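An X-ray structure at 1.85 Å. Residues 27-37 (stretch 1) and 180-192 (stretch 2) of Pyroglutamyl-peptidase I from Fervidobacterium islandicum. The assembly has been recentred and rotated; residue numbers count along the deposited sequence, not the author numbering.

Stretch 1 27-37: GEKVNPSMRIV
Stretch 2 (180-192) HLPFLPEQVATKE

This is a contact between two loop-to-helix segments of one chain, whose touching residues lie at least 145 apart in sequence, in which a small apolar core around P32 is closed at one end by a buried-amide and charge network around E28; together the two sides bury 554 Å².

Stretch 1 runs as loop from G27 to N31 and turns helical at P32. G27 sits at phi/psi 90/-6, where a CB would jam against the preceding carbonyl O, so glycine fits. E28 (-76/151), V30 (-139/163) and N31 (-137/122) are extended, with K29 (-96/-9) between them. Stretch 2 leaves a strand at L181 (-126/143), passes through P182, F183 and L184 with psi near 150, and is helical from P185. The register is set by two CA pairs, E28 CA to Q187 CA at 7.3 Å and P32 CA to L184 CA at 6.4 Å, so the chains run in opposite directions past each other.

Each helix start is prepared locally. N31, chi1 t, points its CB away from the contact and caps its helix: S33 N donates to N31 OD1 at 3.0 Å, and S33 OG (chi1 p) donates to the same OD1 at 2.7 Å. Proline follows in the first turn, where its lack of an amide hydrogen costs nothing, and P185 holds the same place after L184. Q187, m then t, folds back so that Q187 OE1 accepts from L184 N at 2.9 Å.

The ring of P32, C-gamma endo, lies against stretch 2: P32 CB is 4.0 Å from L184 CG, P32 CG is 4.3 Å from L181 CB, and P32 CD is 3.5 Å from Q187 OE1. L181 and L184 are both m,t. One helical turn beyond P32, I36 (m,t) brings I36 CD1 to 3.6 Å from L181 CD1, while S33 CA is 3.7 Å from that same methyl. V30, chi1 p, packs V30 CG1 at 3.6 Å from Q187 CG and 4.2 Å from L184 CD1, covering the aliphatic part of the glutamine.

At the polar end E28 (m,m) divides its carboxylate. E28 OE1 accepts from Q187 NE2 at 3.3 Å, and E28 OE2 forms a salt bridge with K191 NZ at 2.6 Å. K191 starts sideways, but its m,m,t,m chain curls K191 NZ back, where it also donates to Q187 O at 2.6 Å. A water donates to E28 OE1 at 2.9 Å and hydrogen-bonds T190 OG1 at 2.6 Å. V30 O and Q187 NE2 are 3.1 Å apart, but the angle is too poor for a hydrogen bond.

At R35 the charge pairing is looser. The m,m,m chain of R35 lays one face of its guanidinium over L184 CD1, 4.3 Å from R35 NH2, while E186 (p,t) places E186 OE1 near the guanidinium plane, in a long salt bridge of 3.8 Å to R35 NH2. Arginine suits this partly exposed position because its flat face covers a leucine methyl while its edge meets a carboxylate.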

# COMPACT_ATOMS: atom_id res chain seq x y z
N GLY D 27 -11.97 -0.82 19.60
CA GLY D 27 -12.28 0.59 19.70
C GLY D 27 -13.33 1.09 18.73
O GLY D 27 -13.72 2.26 18.81
N GLU D 28 -13.79 0.25 17.81
CA GLU D 28 -14.86 0.66 16.91
C GLU D 28 -16.21 0.64 17.63
O GLU D 28 -16.42 -0.14 18.56
CB GLU D 28 -14.91 -0.24 15.68
CG GLU D 28 -13.62 -0.22 14.83
CD GLU D 28 -13.40 1.11 14.11
OE1 GLU D 28 -14.40 1.81 13.80
OE2 GLU D 28 -12.22 1.46 13.87
N LYS D 29 -17.12 1.50 17.20
CA LYS D 29 -18.48 1.48 17.74
C LYS D 29 -19.44 0.68 16.87
O LYS D 29 -20.58 0.45 17.27
CB LYS D 29 -19.01 2.91 17.92
CG LYS D 29 -18.44 3.92 16.93
CD LYS D 29 -18.90 5.35 17.25
CE LYS D 29 -20.34 5.58 16.81
NZ LYS D 29 -20.64 7.03 16.59
N VAL D 30 -19.01 0.27 15.68
CA VAL D 30 -19.83 -0.53 14.78
C VAL D 30 -18.96 -1.61 14.16
O VAL D 30 -17.73 -1.55 14.19
CB VAL D 30 -20.49 0.34 13.68
CG1 VAL D 30 -19.48 0.75 12.63
CG2 VAL D 30 -21.62 -0.38 13.04
N ASN D 31 -19.61 -2.61 13.61
CA ASN D 31 -18.94 -3.67 12.85
C ASN D 31 -19.77 -3.93 11.60
O ASN D 31 -20.97 -4.25 11.71
CB ASN D 31 -18.79 -4.93 13.70
CG ASN D 31 -17.92 -6.00 13.03
OD1 ASN D 31 -18.00 -6.20 11.81
ND2 ASN D 31 -17.12 -6.71 13.83
N PRO D 32 -19.20 -3.79 10.40
CA PRO D 32 -20.00 -4.02 9.19
C PRO D 32 -20.65 -5.39 9.12
O PRO D 32 -21.74 -5.51 8.56
CB PRO D 32 -18.98 -3.82 8.04
CG PRO D 32 -17.64 -4.10 8.68
CD PRO D 32 -17.77 -3.55 10.09
N SER D 33 -19.99 -6.44 9.62
CA SER D 33 -20.62 -7.76 9.62
C SER D 33 -21.92 -7.75 10.44
O SER D 33 -22.93 -8.29 10.00
CB SER D 33 -19.65 -8.84 10.10
OG SER D 33 -19.20 -8.63 11.42
N MET D 34 -21.88 -7.17 11.64
CA MET D 34 -23.09 -7.10 12.46
C MET D 34 -24.19 -6.30 11.76
O MET D 34 -25.35 -6.73 11.72
CB MET D 34 -22.75 -6.48 13.82
CG MET D 34 -23.90 -6.38 14.88
SD MET D 34 -23.18 -5.78 16.43
CE MET D 34 -24.67 -5.37 17.33
N ARG D 35 -23.85 -5.15 11.17
CA ARG D 35 -24.87 -4.33 10.51
C ARG D 35 -25.52 -5.06 9.34
O ARG D 35 -26.74 -4.98 9.16
CB ARG D 35 -24.28 -3.01 10.03
CG ARG D 35 -23.73 -2.16 11.12
CD ARG D 35 -24.80 -1.30 11.74
NE ARG D 35 -25.48 -0.47 10.75
CZ ARG D 35 -25.13 0.78 10.46
NH1 ARG D 35 -25.81 1.46 9.55
NH2 ARG D 35 -24.11 1.35 11.09
N ILE D 36 -24.72 -5.76 8.51
CA ILE D 36 -25.29 -6.49 7.38
C ILE D 36 -26.22 -7.60 7.86
O ILE D 36 -27.28 -7.85 7.27
CB ILE D 36 -24.19 -7.08 6.48
CG1 ILE D 36 -23.35 -5.99 5.81
CG2 ILE D 36 -24.79 -8.01 5.40
CD1 ILE D 36 -22.19 -6.60 4.99
N VAL D 37 -25.80 -8.32 8.91
CA VAL D 37 -26.63 -9.40 9.42
C VAL D 37 -27.97 -8.85 9.91
O VAL D 37 -29.03 -9.40 9.59
CB VAL D 37 -25.88 -10.16 10.53
CG1 VAL D 37 -26.85 -11.09 11.28
CG2 VAL D 37 -24.72 -10.99 9.95
N HIS D 180 -14.63 -11.58 4.41
CA HIS D 180 -14.14 -10.37 5.04
C HIS D 180 -14.65 -9.13 4.31
O HIS D 180 -14.77 -9.11 3.09
CB HIS D 180 -12.62 -10.36 5.11
CG HIS D 180 -12.08 -10.86 6.41
ND1 HIS D 180 -11.06 -11.78 6.49
CD2 HIS D 180 -12.44 -10.58 7.69
CE1 HIS D 180 -10.79 -12.03 7.76
NE2 HIS D 180 -11.62 -11.32 8.51
N LEU D 181 -14.88 -8.07 5.09
CA LEU D 181 -15.55 -6.87 4.64
C LEU D 181 -14.72 -5.62 4.92
O LEU D 181 -14.07 -5.52 5.97
CB LEU D 181 -16.92 -6.70 5.34
CG LEU D 181 -17.87 -7.89 5.21
CD1 LEU D 181 -18.98 -7.75 6.29
CD2 LEU D 181 -18.44 -7.94 3.80
N PRO D 182 -14.75 -4.66 4.00
CA PRO D 182 -14.09 -3.37 4.25
C PRO D 182 -14.70 -2.65 5.44
O PRO D 182 -15.83 -2.93 5.85
CB PRO D 182 -14.35 -2.57 2.96
CG PRO D 182 -14.60 -3.61 1.88
CD PRO D 182 -15.30 -4.76 2.63
N PHE D 183 -13.94 -1.70 5.99
CA PHE D 183 -14.54 -0.69 6.86
C PHE D 183 -15.73 -0.03 6.17
O PHE D 183 -15.74 0.16 4.94
CB PHE D 183 -13.52 0.40 7.17
CG PHE D 183 -12.63 0.12 8.33
CD1 PHE D 183 -13.13 -0.45 9.49
CD2 PHE D 183 -11.31 0.48 8.28
CE1 PHE D 183 -12.30 -0.66 10.58
CE2 PHE D 183 -10.47 0.26 9.37
CZ PHE D 183 -10.97 -0.31 10.52
N LEU D 184 -16.74 0.34 6.96
CA LEU D 184 -17.73 1.28 6.49
C LEU D 184 -17.11 2.68 6.39
O LEU D 184 -16.18 3.00 7.13
CB LEU D 184 -18.94 1.34 7.43
CG LEU D 184 -19.74 0.04 7.59
CD1 LEU D 184 -20.78 0.20 8.71
CD2 LEU D 184 -20.44 -0.38 6.29
N PRO D 185 -17.61 3.52 5.48
CA PRO D 185 -17.06 4.88 5.39
C PRO D 185 -17.09 5.63 6.72
O PRO D 185 -16.12 6.33 7.05
CB PRO D 185 -17.95 5.55 4.34
CG PRO D 185 -18.47 4.40 3.51
CD PRO D 185 -18.65 3.25 4.48
N GLU D 186 -18.13 5.43 7.54
CA GLU D 186 -18.16 6.13 8.83
C GLU D 186 -17.01 5.71 9.75
O GLU D 186 -16.57 6.51 10.59
CB GLU D 186 -19.50 5.89 9.51
CG GLU D 186 -19.74 4.45 9.87
CD GLU D 186 -21.20 4.17 10.12
OE1 GLU D 186 -21.59 4.14 11.31
OE2 GLU D 186 -21.94 3.97 9.13
N GLN D 187 -16.50 4.48 9.60
CA GLN D 187 -15.38 4.04 10.42
C GLN D 187 -14.07 4.67 9.98
O GLN D 187 -13.14 4.82 10.79
CB GLN D 187 -15.23 2.51 10.38
CG GLN D 187 -16.45 1.76 10.93
CD GLN D 187 -16.31 0.25 10.81
OE1 GLN D 187 -16.60 -0.32 9.76
NE2 GLN D 187 -15.89 -0.40 11.91
N VAL D 188 -13.94 5.00 8.69
CA VAL D 188 -12.71 5.67 8.25
C VAL D 188 -12.80 7.16 8.53
O VAL D 188 -11.79 7.81 8.81
CB VAL D 188 -12.44 5.38 6.76
CG1 VAL D 188 -11.25 6.22 6.23
CG2 VAL D 188 -12.17 3.88 6.56
N ALA D 189 -14.01 7.71 8.48
CA ALA D 189 -14.17 9.15 8.66
C ALA D 189 -13.68 9.63 10.03
O ALA D 189 -13.33 10.81 10.17
CB ALA D 189 -15.63 9.53 8.43
N THR D 190 -13.62 8.75 11.03
CA THR D 190 -13.16 9.09 12.38
C THR D 190 -11.65 8.90 12.60
O THR D 190 -11.17 9.18 13.70
CB THR D 190 -13.92 8.27 13.42
OG1 THR D 190 -13.62 6.88 13.26
CG2 THR D 190 -15.42 8.47 13.24
N LYS D 191 -10.91 8.43 11.60
CA LYS D 191 -9.51 8.03 11.78
C LYS D 191 -8.57 9.24 11.70
O LYS D 191 -8.82 10.21 10.99
CB LYS D 191 -9.13 6.99 10.73
CG LYS D 191 -9.94 5.70 10.82
CD LYS D 191 -9.55 4.82 11.99
CE LYS D 191 -10.35 3.51 12.09
NZ LYS D 191 -11.72 3.71 12.64
N GLU D 192 -7.43 9.09 12.37
CA GLU D 192 -6.41 10.07 12.71
C GLU D 192 -5.31 9.96 11.69
O GLU D 192 -5.08 8.86 11.21
CB GLU D 192 -5.85 9.53 14.00
CG GLU D 192 -6.05 8.05 13.79
CD GLU D 192 -5.80 7.13 14.88
OE1 GLU D 192 -6.52 6.07 15.02
OE2 GLU D 192 -4.82 7.34 15.68
O HOH W 1 -14.50 4.66 14.23